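Side-chain contacts in arsenate reductase (ArsC) (PDB 1Y1L), which probably reduces arsenate in arsenic detoxification, on a fold of the low molecular weight phosphotyrosine phosphatase family: residues 18-23 and 27-32; 13-18 and 42-47. All blocks are in the same frame, centred on the assembly; numbering follows the deposited sequence.

Interaction 1: 18-23 and 27-32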
ATOM      1  N   ALA A  18     -11.132  24.410   2.904  1.00 32.64           N
ATOM      2  CA  ALA A  18     -11.959  25.557   3.274  1.00 39.08           C
ATOM      3  C   ALA A  18     -13.095  25.217   4.236  1.00 42.54           C
ATOM      4  O   ALA A  18     -13.386  25.988   5.154  1.00 46.93           O
ATOM      5  CB  ALA A  18     -12.505  26.226   2.025  1.00 38.14           C
ATOM      6  N   LEU A  19     -13.766  24.098   3.997  1.00 39.38           N
ATOM      7  CA  LEU A  19     -14.856  23.672   4.860  1.00 36.44           C
ATOM      8  C   LEU A  19     -14.352  23.244   6.238  1.00 36.59           C
ATOM      9  O   LEU A  19     -15.004  23.479   7.268  1.00 37.78           O
ATOM     10  CB  LEU A  19     -15.596  22.525   4.201  1.00 30.04           C
ATOM     11  CG  LEU A  19     -16.393  22.997   3.002  1.00 29.32           C
ATOM     12  CD1 LEU A  19     -16.752  21.808   2.174  1.00 37.37           C
ATOM     13  CD2 LEU A  19     -17.643  23.723   3.461  1.00 32.16           C
ATOM     14  N   PHE A  20     -13.221  22.548   6.229  1.00 34.82           N
ATOM     15  CA  PHE A  20     -12.594  22.075   7.448  1.00 31.63           C
ATOM     16  C   PHE A  20     -12.323  23.283   8.339  1.00 30.16           C
ATOM     17  O   PHE A  20     -12.828  23.372   9.461  1.00 30.32           O
ATOM     18  CB  PHE A  20     -11.273  21.367   7.108  1.00 28.28           C
ATOM     19  CG  PHE A  20     -10.642  20.688   8.269  1.00 17.79           C
ATOM     20  CD1 PHE A  20     -10.918  19.362   8.538  1.00 20.89           C
ATOM     21  CD2 PHE A  20      -9.830  21.386   9.126  1.00 12.08           C
ATOM     22  CE1 PHE A  20     -10.398  18.746   9.649  1.00 22.21           C
ATOM     23  CE2 PHE A  20      -9.305  20.787  10.236  1.00 23.50           C
ATOM     24  CZ  PHE A  20      -9.590  19.460  10.505  1.00 28.67           C
ATOM     25  N   ASN A  21     -11.536  24.212   7.810  1.00 28.49           N
ATOM     26  CA  ASN A  21     -11.159  25.425   8.515  1.00 36.81           C
ATOM     27  C   ASN A  21     -12.338  26.210   9.093  1.00 45.60           C
ATOM     28  O   ASN A  21     -12.216  26.856  10.137  1.00 49.21           O
ATOM     29  CB  ASN A  21     -10.350  26.330   7.589  1.00 31.31           C
ATOM     30  CG  ASN A  21      -8.992  25.771   7.271  1.00 26.28           C
ATOM     31  OD1 ASN A  21      -8.398  26.080   6.237  1.00 26.43           O
ATOM     32  ND2 ASN A  21      -8.466  24.971   8.180  1.00 23.98           N
ATOM     33  N   ALA A  22     -13.462  26.211   8.390  1.00 50.62           N
ATOM     34  CA  ALA A  22     -14.644  26.922   8.865  1.00 51.12           C
ATOM     35  C   ALA A  22     -15.362  26.139   9.968  1.00 49.29           C
ATOM     36  O   ALA A  22     -16.287  26.651  10.594  1.00 50.52           O
ATOM     37  CB  ALA A  22     -15.595  27.188   7.707  1.00 55.16           C
ATOM     38  N   MET A  23     -14.938  24.903  10.205  1.00 45.80           N
ATOM     39  CA  MET A  23     -15.571  24.078  11.219  1.00 43.69           C
ATOM     40  C   MET A  23     -14.667  23.707  12.377  1.00 47.39           C
ATOM     41  O   MET A  23     -15.147  23.488  13.486  1.00 50.93           O
ATOM     42  CB  MET A  23     -16.131  22.816  10.584  1.00 42.71           C
ATOM     43  CG  MET A  23     -17.171  23.099   9.531  1.00 40.14           C
ATOM     44  SD  MET A  23     -18.015  21.621   9.032  1.00 43.73           S
ATOM     45  CE  MET A  23     -17.319  21.407   7.436  1.00 45.75           C
ATOM     46  N   TRP A  27      -7.665  22.638  15.133  1.00 43.29           N
ATOM     47  CA  TRP A  27      -6.972  22.112  13.960  1.00 46.14           C
ATOM     48  C   TRP A  27      -7.096  23.042  12.766  1.00 46.85           C
ATOM     49  O   TRP A  27      -8.087  23.756  12.610  1.00 50.95           O
ATOM     50  CB  TRP A  27      -7.560  20.782  13.525  1.00 44.67           C
ATOM     51  CG  TRP A  27      -7.174  19.620  14.327  1.00 45.53           C
ATOM     52  CD1 TRP A  27      -7.582  19.327  15.592  1.00 40.41           C
ATOM     53  CD2 TRP A  27      -6.425  18.498  13.871  1.00 44.09           C
ATOM     54  NE1 TRP A  27      -7.154  18.076  15.941  1.00 41.22           N
ATOM     55  CE2 TRP A  27      -6.439  17.544  14.901  1.00 42.88           C
ATOM     56  CE3 TRP A  27      -5.749  18.201  12.680  1.00 44.65           C
ATOM     57  CZ2 TRP A  27      -5.805  16.306  14.781  1.00 40.58           C
ATOM     58  CZ3 TRP A  27      -5.119  16.972  12.560  1.00 35.69           C
ATOM     59  CH2 TRP A  27      -5.153  16.040  13.604  1.00 36.68           C
ATOM     60  N   LYS A  28      -6.095  22.994  11.905  1.00 42.87           N
ATOM     61  CA  LYS A  28      -6.101  23.793  10.705  1.00 40.75           C
ATOM     62  C   LYS A  28      -5.981  22.807   9.551  1.00 38.72           C
ATOM     63  O   LYS A  28      -5.872  21.602   9.783  1.00 39.20           O
ATOM     64  CB  LYS A  28      -4.949  24.798  10.719  1.00 41.32           C
ATOM     65  CG  LYS A  28      -5.191  25.981  11.649  1.00 43.44           C
ATOM     66  CD  LYS A  28      -4.023  26.968  11.655  1.00 52.46           C
ATOM     67  CE  LYS A  28      -4.260  28.101  12.648  1.00 47.35           C
ATOM     68  NZ  LYS A  28      -3.046  28.945  12.859  1.00 55.58           N
ATOM     69  N   ALA A  29      -6.004  23.301   8.317  1.00 34.84           N
ATOM     70  CA  ALA A  29      -5.924  22.424   7.163  1.00 32.43           C
ATOM     71  C   ALA A  29      -5.187  23.030   5.993  1.00 32.58           C
ATOM     72  O   ALA A  29      -5.088  24.244   5.861  1.00 42.34           O
ATOM     73  CB  ALA A  29      -7.317  22.004   6.729  1.00 24.79           C
ATOM     74  N   GLU A  30      -4.632  22.163   5.166  1.00 30.38           N
ATOM     75  CA  GLU A  30      -3.921  22.561   3.968  1.00 28.83           C
ATOM     76  C   GLU A  30      -4.272  21.497   2.936  1.00 28.98           C
ATOM     77  O   GLU A  30      -4.906  20.484   3.267  1.00 30.53           O
ATOM     78  CB  GLU A  30      -2.408  22.591   4.201  1.00 34.51           C
ATOM     79  CG  GLU A  30      -1.919  23.697   5.113  1.00 43.39           C
ATOM     80  CD  GLU A  30      -0.445  24.010   4.900  1.00 59.59           C
ATOM     81  OE1 GLU A  30      -0.131  24.958   4.149  1.00 66.99           O
ATOM     82  OE2 GLU A  30       0.410  23.300   5.467  1.00 64.30           O
ATOM     83  N   SER A  31      -3.866  21.722   1.692  1.00 23.22           N
ATOM     84  CA  SER A  31      -4.143  20.771   0.629  1.00 22.97           C
ATOM     85  C   SER A  31      -2.959  20.644  -0.316  1.00 26.23           C
ATOM     86  O   SER A  31      -2.097  21.525  -0.352  1.00 30.91           O
ATOM     87  CB  SER A  31      -5.410  21.186  -0.143  1.00 24.60           C
ATOM     88  OG  SER A  31      -5.369  22.541  -0.585  1.00 31.18           O
ATOM     89  N   ALA A  32      -2.867  19.511  -1.011  1.00 26.44           N
ATOM     90  CA  ALA A  32      -1.794  19.290  -1.984  1.00 28.31           C
ATOM     91  C   ALA A  32      -2.238  18.285  -3.044  1.00 31.58           C
ATOM     92  O   ALA A  32      -3.230  17.571  -2.850  1.00 34.96           O
ATOM     93  CB  ALA A  32      -0.548  18.801  -1.299  1.00 25.44           C
TER
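Phe20, in the last part of helix 12-21, points its ring at the start of strand 29-33. CG lies anti to the backbone N (chi1 -172°), which carries the ring out toward Trp27 and Ala29. The ring meets Trp27 at its edge: Trp27 CB sits near the ring plane, 3.7 Å from Phe20 CE2. The indole itself leads away, and its NE1 makes a weak hydrogen bond to Glu124 of a second subunit. Ala29 CB approaches the Phe20 ring obliquely, 3.5 Å from CD2. Lys28 O also comes in obliquely, 3.6 Å from Phe20 CE2. Asn21 comes alongside, its ND2 at the edge of the Phe20 ring and 3.5 Å from Ala29 CB. ND2 also lies close to Ala29 N, but both are donors as modelled, so no hydrogen bond follows. Phe20 also meets the ring of Phe4 and touches Val118 of helix 106-121. The contact closes the helix-to-strand turn of the beta-alpha-beta unit 2-6, 12-21, 29-33. No hydrogen bond crosses between the two segments. The last part of the helix therefore meets strand 29-33 mainly by apolar contact.

Interaction 2: 13-18 and 42-47; sequences SVMAEA and ETVKRL
Met15 and Val44 bring helix 12-21 and helix 42-49 together; Met15 CA and Val44 CA are 7.1 Å apart. Along 13-18, Val14 comes first. Its side chain points toward 42-47 but stops just short of touching it, and packs on Asn9 and Ala55. Met15 follows and carries the contact. Its CG lies anti to its own carbonyl carbon (chi1 -71°), and the chain runs on extended through chi2 before bending at chi3 (145°). Met15 CG rests against Val44 CG1 at 3.6 Å. The bend then puts Met15 CE beside the other valine branch, 4.0 Å from Val44 CG2. The same methyl lies 4.1 Å from Leu47 CD2, about one helical turn further on. The methionine thus crosses both residues obliquely, and its methyl touches both. Ala16, next along, faces Phe4 of the sheet and Ile114 of helix 106-121. That helix borders the contact, with Leu111 on Met15 and Tyr107 on Leu47. Val44 also touches Ala11, in the loop that in this family forms the phosphate-binding CX5R motif. All three touching residues are buried, and nothing polar is exchanged between the two segments. Van der Waals contact of methyl, methylene and branched groups does the joining. Such contact depends on shape and distance rather than on bond direction.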
ATOM      1  N   SER A  13      -9.885  18.870  -3.191  1.00 29.26           N
ATOM      2  CA  SER A  13      -8.805  19.121  -2.263  1.00 28.32           C
ATOM      3  C   SER A  13      -9.069  20.450  -1.608  1.00 26.99           C
ATOM      4  O   SER A  13      -9.149  20.569  -0.388  1.00 24.84           O
ATOM      5  CB  SER A  13      -7.505  19.197  -3.048  1.00 34.80           C
ATOM      6  OG  SER A  13      -7.534  18.276  -4.130  1.00 38.81           O
ATOM      7  N   VAL A  14      -9.288  21.434  -2.458  1.00 27.41           N
ATOM      8  CA  VAL A  14      -9.544  22.786  -2.017  1.00 32.41           C
ATOM      9  C   VAL A  14     -10.850  22.944  -1.251  1.00 28.44           C
ATOM     10  O   VAL A  14     -10.942  23.791  -0.377  1.00 29.53           O
ATOM     11  CB  VAL A  14      -9.561  23.745  -3.208  1.00 38.33           C
ATOM     12  CG1 VAL A  14      -9.693  25.174  -2.717  1.00 43.31           C
ATOM     13  CG2 VAL A  14      -8.305  23.554  -4.063  1.00 35.81           C
ATOM     14  N   MET A  15     -11.878  22.198  -1.629  1.00 25.63           N
ATOM     15  CA  MET A  15     -13.153  22.311  -0.942  1.00 25.46           C
ATOM     16  C   MET A  15     -13.027  21.849   0.496  1.00 24.66           C
ATOM     17  O   MET A  15     -13.391  22.582   1.418  1.00 28.69           O
ATOM     18  CB  MET A  15     -14.254  21.501  -1.645  1.00 31.14           C
ATOM     19  CG  MET A  15     -14.729  22.075  -2.979  1.00 31.69           C
ATOM     20  SD  MET A  15     -15.968  21.037  -3.812  1.00 43.30           S
ATOM     21  CE  MET A  15     -17.012  22.249  -4.586  1.00 46.80           C
ATOM     22  N   ALA A  16     -12.541  20.623   0.685  1.00 22.15           N
ATOM     23  CA  ALA A  16     -12.388  20.053   2.019  1.00 22.97           C
ATOM     24  C   ALA A  16     -11.602  20.977   2.952  1.00 23.40           C
ATOM     25  O   ALA A  16     -11.972  21.144   4.122  1.00 16.54           O
ATOM     26  CB  ALA A  16     -11.736  18.699   1.933  1.00 19.44           C
ATOM     27  N   GLU A  17     -10.527  21.567   2.429  1.00 26.09           N
ATOM     28  CA  GLU A  17      -9.703  22.480   3.205  1.00 26.31           C
ATOM     29  C   GLU A  17     -10.542  23.608   3.790  1.00 28.07           C
ATOM     30  O   GLU A  17     -10.672  23.732   5.005  1.00 29.32           O
ATOM     31  CB  GLU A  17      -8.583  23.047   2.338  1.00 19.14           C
ATOM     32  CG  GLU A  17      -7.812  24.166   2.978  1.00 28.68           C
ATOM     33  CD  GLU A  17      -6.652  24.658   2.113  1.00 41.86           C
ATOM     34  OE1 GLU A  17      -5.688  25.237   2.673  1.00 48.33           O
ATOM     35  OE2 GLU A  17      -6.698  24.477   0.870  1.00 45.32           O
ATOM     36  N   ALA A  18     -11.132  24.410   2.904  1.00 32.64           N
ATOM     37  CA  ALA A  18     -11.959  25.557   3.274  1.00 39.08           C
ATOM     38  C   ALA A  18     -13.095  25.217   4.236  1.00 42.54           C
ATOM     39  O   ALA A  18     -13.386  25.988   5.154  1.00 46.93           O
ATOM     40  CB  ALA A  18     -12.505  26.226   2.025  1.00 38.14           C
ATOM     41  N   GLU A  42     -12.930  27.199 -11.143  1.00 51.17           N
ATOM     42  CA  GLU A  42     -13.761  28.387 -11.072  1.00 56.47           C
ATOM     43  C   GLU A  42     -15.132  28.057 -10.483  1.00 54.44           C
ATOM     44  O   GLU A  42     -15.755  28.907  -9.844  1.00 57.58           O
ATOM     45  CB  GLU A  42     -13.893  29.017 -12.456  1.00 60.44           C
ATOM     46  CG  GLU A  42     -12.548  29.328 -13.123  1.00 68.58           C
ATOM     47  CD  GLU A  42     -11.660  30.280 -12.308  1.00 71.72           C
ATOM     48  OE1 GLU A  42     -12.179  31.283 -11.764  1.00 66.46           O
ATOM     49  OE2 GLU A  42     -10.435  30.031 -12.225  1.00 74.12           O
ATOM     50  N   THR A  43     -15.599  26.829 -10.697  1.00 48.70           N
ATOM     51  CA  THR A  43     -16.886  26.413 -10.158  1.00 42.83           C
ATOM     52  C   THR A  43     -16.790  26.356  -8.653  1.00 44.78           C
ATOM     53  O   THR A  43     -17.736  26.704  -7.933  1.00 40.89           O
ATOM     54  CB  THR A  43     -17.259  25.027 -10.628  1.00 40.45           C
ATOM     55  OG1 THR A  43     -17.141  24.977 -12.051  1.00 39.42           O
ATOM     56  CG2 THR A  43     -18.688  24.696 -10.225  1.00 30.89           C
ATOM     57  N   VAL A  44     -15.636  25.878  -8.193  1.00 45.03           N
ATOM     58  CA  VAL A  44     -15.353  25.733  -6.773  1.00 44.09           C
ATOM     59  C   VAL A  44     -15.247  27.058  -6.046  1.00 42.75           C
ATOM     60  O   VAL A  44     -15.889  27.251  -5.011  1.00 47.72           O
ATOM     61  CB  VAL A  44     -14.055  24.949  -6.535  1.00 42.83           C
ATOM     62  CG1 VAL A  44     -13.774  24.850  -5.042  1.00 48.37           C
ATOM     63  CG2 VAL A  44     -14.180  23.563  -7.122  1.00 44.48           C
ATOM     64  N   LYS A  45     -14.396  27.942  -6.554  1.00 38.04           N
ATOM     65  CA  LYS A  45     -14.223  29.231  -5.911  1.00 42.68           C
ATOM     66  C   LYS A  45     -15.523  30.011  -5.887  1.00 41.38           C
ATOM     67  O   LYS A  45     -15.741  30.828  -4.992  1.00 45.33           O
ATOM     68  CB  LYS A  45     -13.098  30.037  -6.563  1.00 43.71           C
ATOM     69  CG  LYS A  45     -13.254  30.296  -8.021  1.00 42.54           C
ATOM     70  CD  LYS A  45     -12.128  31.176  -8.530  1.00 45.32           C
ATOM     71  CE  LYS A  45     -10.796  30.463  -8.478  1.00 42.44           C
ATOM     72  NZ  LYS A  45      -9.728  31.258  -9.140  1.00 47.29           N
ATOM     73  N   ARG A  46     -16.372  29.756  -6.882  1.00 38.64           N
ATOM     74  CA  ARG A  46     -17.668  30.407  -6.988  1.00 38.68           C
ATOM     75  C   ARG A  46     -18.531  29.806  -5.905  1.00 38.65           C
ATOM     76  O   ARG A  46     -19.137  30.518  -5.112  1.00 42.59           O
ATOM     77  CB  ARG A  46     -18.305  30.131  -8.357  1.00 39.59           C
ATOM     78  CG  ARG A  46     -19.789  30.515  -8.445  1.00 48.56           C
ATOM     79  CD  ARG A  46     -20.496  29.736  -9.539  1.00 57.90           C
ATOM     80  NE  ARG A  46     -21.953  29.737  -9.380  1.00 63.19           N
ATOM     81  CZ  ARG A  46     -22.754  28.727  -9.730  1.00 68.88           C
ATOM     82  NH1 ARG A  46     -24.065  28.825  -9.551  1.00 74.94           N
ATOM     83  NH2 ARG A  46     -22.254  27.609 -10.251  1.00 67.94           N
ATOM     84  N   LEU A  47     -18.591  28.483  -5.896  1.00 37.12           N
ATOM     85  CA  LEU A  47     -19.378  27.746  -4.921  1.00 36.30           C
ATOM     86  C   LEU A  47     -18.998  28.037  -3.460  1.00 38.06           C
ATOM     87  O   LEU A  47     -19.856  28.042  -2.571  1.00 35.32           O
ATOM     88  CB  LEU A  47     -19.275  26.247  -5.224  1.00 35.14           C
ATOM     89  CG  LEU A  47     -20.425  25.594  -6.005  1.00 30.19           C
ATOM     90  CD1 LEU A  47     -20.977  26.519  -7.043  1.00 30.07           C
ATOM     91  CD2 LEU A  47     -19.929  24.308  -6.630  1.00 35.75           C
TER

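Overall arrangement
Both interactions use helix 12-21, and their centres are 11 Å apart. Interaction 2 takes the first part of the helix and interaction 1 the last, with Ala18 common to both. Along the chain, interaction 1 is nested inside the loop that interaction 2 closes. A probable hydrogen bond ties them: Ser31 OG to Glu17 OE2, 2.8 Å. Strand 29-33 and helix 42-49, consecutive elements of the chain, both pack on helix 12-21. That helix follows the loop starting at Cys6, which by family sequence is the probable anion-binding site. Interaction 2 lies beside that loop. The side chain of Val44 is about 11 Å from a bound cadmium ion, so the ion does not take part.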